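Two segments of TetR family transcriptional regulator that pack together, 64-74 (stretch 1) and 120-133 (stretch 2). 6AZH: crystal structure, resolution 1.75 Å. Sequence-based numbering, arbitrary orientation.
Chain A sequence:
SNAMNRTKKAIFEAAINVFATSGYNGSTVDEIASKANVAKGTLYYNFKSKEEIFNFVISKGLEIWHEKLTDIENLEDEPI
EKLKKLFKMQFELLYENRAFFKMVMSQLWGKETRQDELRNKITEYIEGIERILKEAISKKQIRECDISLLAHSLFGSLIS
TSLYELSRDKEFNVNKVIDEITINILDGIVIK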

# COMPACT_ATOMS: atom_id res chain seq x y z
N ILE A 64 15.98 -11.19 -4.49
CA ILE A 64 15.88 -11.99 -3.28
C ILE A 64 14.43 -12.35 -2.99
O ILE A 64 14.16 -13.41 -2.42
CB ILE A 64 16.56 -11.26 -2.09
CG1 ILE A 64 16.65 -12.15 -0.84
CG2 ILE A 64 15.83 -9.97 -1.75
CD1 ILE A 64 17.58 -13.33 -0.98
N TRP A 65 13.47 -11.51 -3.39
CA TRP A 65 12.06 -11.85 -3.19
C TRP A 65 11.67 -13.07 -4.02
O TRP A 65 11.09 -14.03 -3.51
CB TRP A 65 11.18 -10.64 -3.53
CG TRP A 65 11.35 -9.50 -2.55
CD1 TRP A 65 12.36 -8.59 -2.52
CD2 TRP A 65 10.50 -9.20 -1.43
NE1 TRP A 65 12.19 -7.72 -1.47
CE2 TRP A 65 11.06 -8.08 -0.78
CE3 TRP A 65 9.33 -9.77 -0.91
CZ2 TRP A 65 10.47 -7.50 0.35
CZ3 TRP A 65 8.75 -9.20 0.21
CH2 TRP A 65 9.32 -8.08 0.83
N HIS A 66 12.02 -13.06 -5.32
CA HIS A 66 11.77 -14.22 -6.17
C HIS A 66 12.52 -15.45 -5.67
O HIS A 66 11.97 -16.56 -5.68
CB HIS A 66 12.19 -13.92 -7.61
CG HIS A 66 11.29 -12.98 -8.33
ND1 HIS A 66 9.97 -13.28 -8.59
CD2 HIS A 66 11.51 -11.75 -8.85
CE1 HIS A 66 9.41 -12.27 -9.23
NE2 HIS A 66 10.33 -11.33 -9.41
N GLU A 67 13.77 -15.27 -5.25
CA GLU A 67 14.57 -16.40 -4.80
C GLU A 67 13.93 -17.07 -3.58
O GLU A 67 13.77 -18.30 -3.55
CB GLU A 67 15.98 -15.93 -4.47
CG GLU A 67 16.88 -17.01 -3.86
CD GLU A 67 18.23 -16.46 -3.44
OE1 GLU A 67 18.81 -17.00 -2.47
OE2 GLU A 67 18.70 -15.49 -4.08
N LYS A 68 13.57 -16.28 -2.58
CA LYS A 68 13.01 -16.84 -1.35
C LYS A 68 11.62 -17.41 -1.57
O LYS A 68 11.28 -18.43 -0.96
CB LYS A 68 12.99 -15.78 -0.25
CG LYS A 68 14.37 -15.41 0.25
CD LYS A 68 14.34 -14.98 1.70
CE LYS A 68 15.72 -14.52 2.17
NZ LYS A 68 16.61 -15.66 2.51
N LEU A 69 10.82 -16.80 -2.45
CA LEU A 69 9.52 -17.38 -2.76
C LEU A 69 9.67 -18.69 -3.52
O LEU A 69 8.99 -19.68 -3.22
CB LEU A 69 8.66 -16.40 -3.55
CG LEU A 69 7.26 -16.87 -3.93
CD1 LEU A 69 6.45 -17.22 -2.69
CD2 LEU A 69 6.55 -15.80 -4.76
N THR A 70 10.58 -18.72 -4.51
CA THR A 70 10.83 -19.95 -5.25
C THR A 70 11.31 -21.07 -4.33
O THR A 70 10.92 -22.23 -4.50
CB THR A 70 11.85 -19.70 -6.37
OG1 THR A 70 11.25 -18.87 -7.37
CG2 THR A 70 12.28 -21.01 -7.02
N ASP A 71 12.13 -20.74 -3.32
CA ASP A 71 12.57 -21.76 -2.37
C ASP A 71 11.38 -22.34 -1.61
O ASP A 71 11.33 -23.56 -1.37
CB ASP A 71 13.56 -21.17 -1.37
CG ASP A 71 14.93 -20.91 -1.97
OD1 ASP A 71 15.22 -21.45 -3.06
OD2 ASP A 71 15.71 -20.17 -1.34
N ILE A 72 10.44 -21.49 -1.19
CA ILE A 72 9.24 -21.98 -0.51
C ILE A 72 8.41 -22.86 -1.44
O ILE A 72 7.96 -23.95 -1.05
CB ILE A 72 8.42 -20.80 0.04
CG1 ILE A 72 9.13 -20.21 1.26
CG2 ILE A 72 6.98 -21.25 0.37
CD1 ILE A 72 8.47 -18.98 1.80
N GLU A 73 8.22 -22.41 -2.68
CA GLU A 73 7.50 -23.21 -3.67
C GLU A 73 8.14 -24.58 -3.87
O GLU A 73 7.44 -25.56 -4.13
CB GLU A 73 7.46 -22.48 -5.01
CG GLU A 73 6.53 -21.28 -5.06
CD GLU A 73 6.30 -20.81 -6.48
OE1 GLU A 73 5.56 -21.50 -7.20
OE2 GLU A 73 6.86 -19.76 -6.87
N ASN A 74 9.47 -24.66 -3.76
CA ASN A 74 10.20 -25.89 -4.04
C ASN A 74 10.14 -26.89 -2.89
O ASN A 74 10.48 -28.07 -3.10
CB ASN A 74 11.67 -25.59 -4.35
CG ASN A 74 11.88 -25.03 -5.75
OD1 ASN A 74 11.03 -25.17 -6.63
ND2 ASN A 74 13.02 -24.39 -5.96
N ASN A 120 4.37 -4.85 -13.33
CA ASN A 120 4.56 -6.16 -13.95
C ASN A 120 5.56 -7.00 -13.17
O ASN A 120 5.41 -8.22 -13.09
CB ASN A 120 5.03 -6.02 -15.40
CG ASN A 120 3.96 -5.42 -16.31
OD1 ASN A 120 2.83 -5.11 -15.88
ND2 ASN A 120 4.31 -5.24 -17.58
N LYS A 121 6.58 -6.37 -12.58
CA LYS A 121 7.54 -7.12 -11.77
C LYS A 121 6.90 -7.63 -10.48
O LYS A 121 7.17 -8.76 -10.06
CB LYS A 121 8.75 -6.25 -11.45
CG LYS A 121 9.99 -6.58 -12.25
CD LYS A 121 9.81 -6.28 -13.71
CE LYS A 121 11.13 -5.82 -14.35
NZ LYS A 121 12.14 -6.93 -14.42
N ILE A 122 6.08 -6.80 -9.84
CA ILE A 122 5.37 -7.23 -8.63
C ILE A 122 4.39 -8.34 -8.97
O ILE A 122 4.22 -9.30 -8.20
CB ILE A 122 4.68 -6.01 -7.98
CG1 ILE A 122 5.74 -4.99 -7.52
CG2 ILE A 122 3.76 -6.43 -6.86
CD1 ILE A 122 6.73 -5.53 -6.50
N THR A 123 3.73 -8.23 -10.12
CA THR A 123 2.78 -9.26 -10.55
C THR A 123 3.46 -10.60 -10.71
O THR A 123 2.92 -11.64 -10.28
CB THR A 123 2.09 -8.83 -11.85
OG1 THR A 123 1.25 -7.71 -11.59
CG2 THR A 123 1.24 -9.96 -12.44
N GLU A 124 4.66 -10.62 -11.31
CA GLU A 124 5.46 -11.84 -11.37
C GLU A 124 5.65 -12.45 -9.99
O GLU A 124 5.53 -13.67 -9.81
CB GLU A 124 6.82 -11.55 -12.00
CG GLU A 124 6.77 -11.33 -13.51
CD GLU A 124 8.10 -10.83 -14.07
OE1 GLU A 124 9.12 -10.88 -13.36
OE2 GLU A 124 8.11 -10.37 -15.24
N TYR A 125 5.97 -11.63 -8.99
CA TYR A 125 6.09 -12.14 -7.63
C TYR A 125 4.75 -12.68 -7.13
O TYR A 125 4.69 -13.78 -6.55
CB TYR A 125 6.62 -11.05 -6.69
CG TYR A 125 6.69 -11.50 -5.24
CD1 TYR A 125 7.79 -12.21 -4.77
CD2 TYR A 125 5.66 -11.22 -4.35
CE1 TYR A 125 7.86 -12.61 -3.47
CE2 TYR A 125 5.73 -11.63 -3.04
CZ TYR A 125 6.84 -12.33 -2.61
OH TYR A 125 6.91 -12.75 -1.30
N ILE A 126 3.67 -11.93 -7.33
CA ILE A 126 2.36 -12.34 -6.80
C ILE A 126 1.89 -13.64 -7.46
O ILE A 126 1.17 -14.44 -6.83
CB ILE A 126 1.35 -11.19 -6.98
CG1 ILE A 126 1.72 -10.03 -6.06
CG2 ILE A 126 -0.09 -11.64 -6.67
CD1 ILE A 126 0.92 -8.78 -6.29
N GLU A 127 2.31 -13.91 -8.70
CA GLU A 127 1.94 -15.17 -9.34
C GLU A 127 2.49 -16.38 -8.60
O GLU A 127 1.89 -17.46 -8.64
CB GLU A 127 2.41 -15.18 -10.80
CG GLU A 127 1.50 -14.38 -11.72
CD GLU A 127 2.16 -14.03 -13.04
OE1 GLU A 127 3.33 -14.44 -13.26
OE2 GLU A 127 1.51 -13.35 -13.85
N GLY A 128 3.64 -16.23 -7.94
CA GLY A 128 4.13 -17.32 -7.10
C GLY A 128 3.19 -17.61 -5.94
O GLY A 128 2.93 -18.77 -5.62
N ILE A 129 2.67 -16.56 -5.30
CA ILE A 129 1.66 -16.73 -4.26
C ILE A 129 0.43 -17.42 -4.82
O ILE A 129 -0.13 -18.33 -4.18
CB ILE A 129 1.29 -15.37 -3.62
CG1 ILE A 129 2.51 -14.72 -2.94
CG2 ILE A 129 0.12 -15.53 -2.61
CD1 ILE A 129 2.29 -13.24 -2.54
N GLU A 130 -0.02 -17.02 -6.01
CA GLU A 130 -1.17 -17.68 -6.62
C GLU A 130 -0.92 -19.16 -6.81
O GLU A 130 -1.82 -19.98 -6.59
CB GLU A 130 -1.51 -17.03 -7.96
CG GLU A 130 -1.92 -15.58 -7.81
CD GLU A 130 -2.20 -14.89 -9.13
OE1 GLU A 130 -2.23 -15.56 -10.17
OE2 GLU A 130 -2.38 -13.65 -9.10
N ARG A 131 0.31 -19.53 -7.20
CA ARG A 131 0.60 -20.94 -7.41
C ARG A 131 0.46 -21.75 -6.12
O ARG A 131 -0.08 -22.85 -6.13
CB ARG A 131 2.00 -21.11 -8.00
CG ARG A 131 2.11 -20.58 -9.43
CD ARG A 131 3.39 -21.04 -10.09
NE ARG A 131 4.56 -20.35 -9.56
CZ ARG A 131 5.00 -19.17 -10.00
NH1 ARG A 131 4.38 -18.55 -10.99
NH2 ARG A 131 6.07 -18.62 -9.45
N ILE A 132 0.94 -21.21 -4.99
CA ILE A 132 0.79 -21.92 -3.72
C ILE A 132 -0.68 -22.04 -3.36
O ILE A 132 -1.15 -23.10 -2.91
CB ILE A 132 1.60 -21.24 -2.61
CG1 ILE A 132 3.09 -21.23 -2.96
CG2 ILE A 132 1.38 -21.94 -1.24
CD1 ILE A 132 3.91 -20.34 -2.07
N LEU A 133 -1.45 -20.96 -3.56
CA LEU A 133 -2.87 -20.99 -3.23
C LEU A 133 -3.61 -22.03 -4.07
O LEU A 133 -4.46 -22.76 -3.56
CB LEU A 133 -3.51 -19.61 -3.41
CG LEU A 133 -3.02 -18.54 -2.44
CD1 LEU A 133 -3.53 -17.14 -2.85
CD2 LEU A 133 -3.40 -18.84 -1.00
O HOH W 1 9.65 -9.56 -10.93

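Both stretches are helical, and they run side by side in the same direction: their axes diverge by only 12° and approach to 10.1 Å, burying 520 Å² in total. The CA-CA register pairs His-66 with Tyr-125 (6.2 Å), Leu-69 with Gly-128 (6.9 Å) and Glu-73 with Ile-132 (6.8 Å). No direct backbone-to-backbone hydrogen bond crosses; side chains pack against each other and against the facing backbone, as where Leu-69 CD2 comes 3.3 Å from Tyr-125 O.

Tyr-125 covers the most surface. Its CB leaves sideways, but chi1 near 177° (t) brings the ring to the facing helix. Leu-69 CD2 lies 4.0 Å from the ring centroid and 24° off the normal, the geometry of a CH-pi contact over one face. Trp-65 directs the edge of its six-membered ring toward the tyrosine face, with centroids 5.8 Å apart and planes at 83°.

Leu-69 is a knob seated among Tyr-125, Gly-128, Ile-129 and Ile-132. Its CD2 stands 3.7 Å from Gly-128 CA, an approach that depends on the bare glycine: an ideally placed CB there would fall 2.4 Å from Leu-69 CD2, a clash. The other branch extends the apolar patch, Leu-69 CD1 meeting Ile-132 CD1 at 4.1 Å, and Ile-72 CG2 reaches the same Ile-132 CD1 at 4.0 Å.

Glu-73 supplies the charged closure. Its carboxylate engages Arg-131 through two hydrogen bonds within a salt bridge: Arg-131 NE to Glu-73 OE1 at 2.8 Å (165° at the hydrogen) and Arg-131 NH2 to Glu-73 OE2 at 2.9 Å (158°). Near-linear angles and a carboxylate oxygen near the guanidinium plane fit a bidentate pairing. The CG methylene of the acid also packs, with Glu-73 CG 4.0 Å from Ile-132 CG1.

At the opposite end, a water links the helices, its O lying 2.4 Å from His-66 NE2 and donating to Lys-121 O (2.7 Å) and Glu-124 OE1 (2.8 Å).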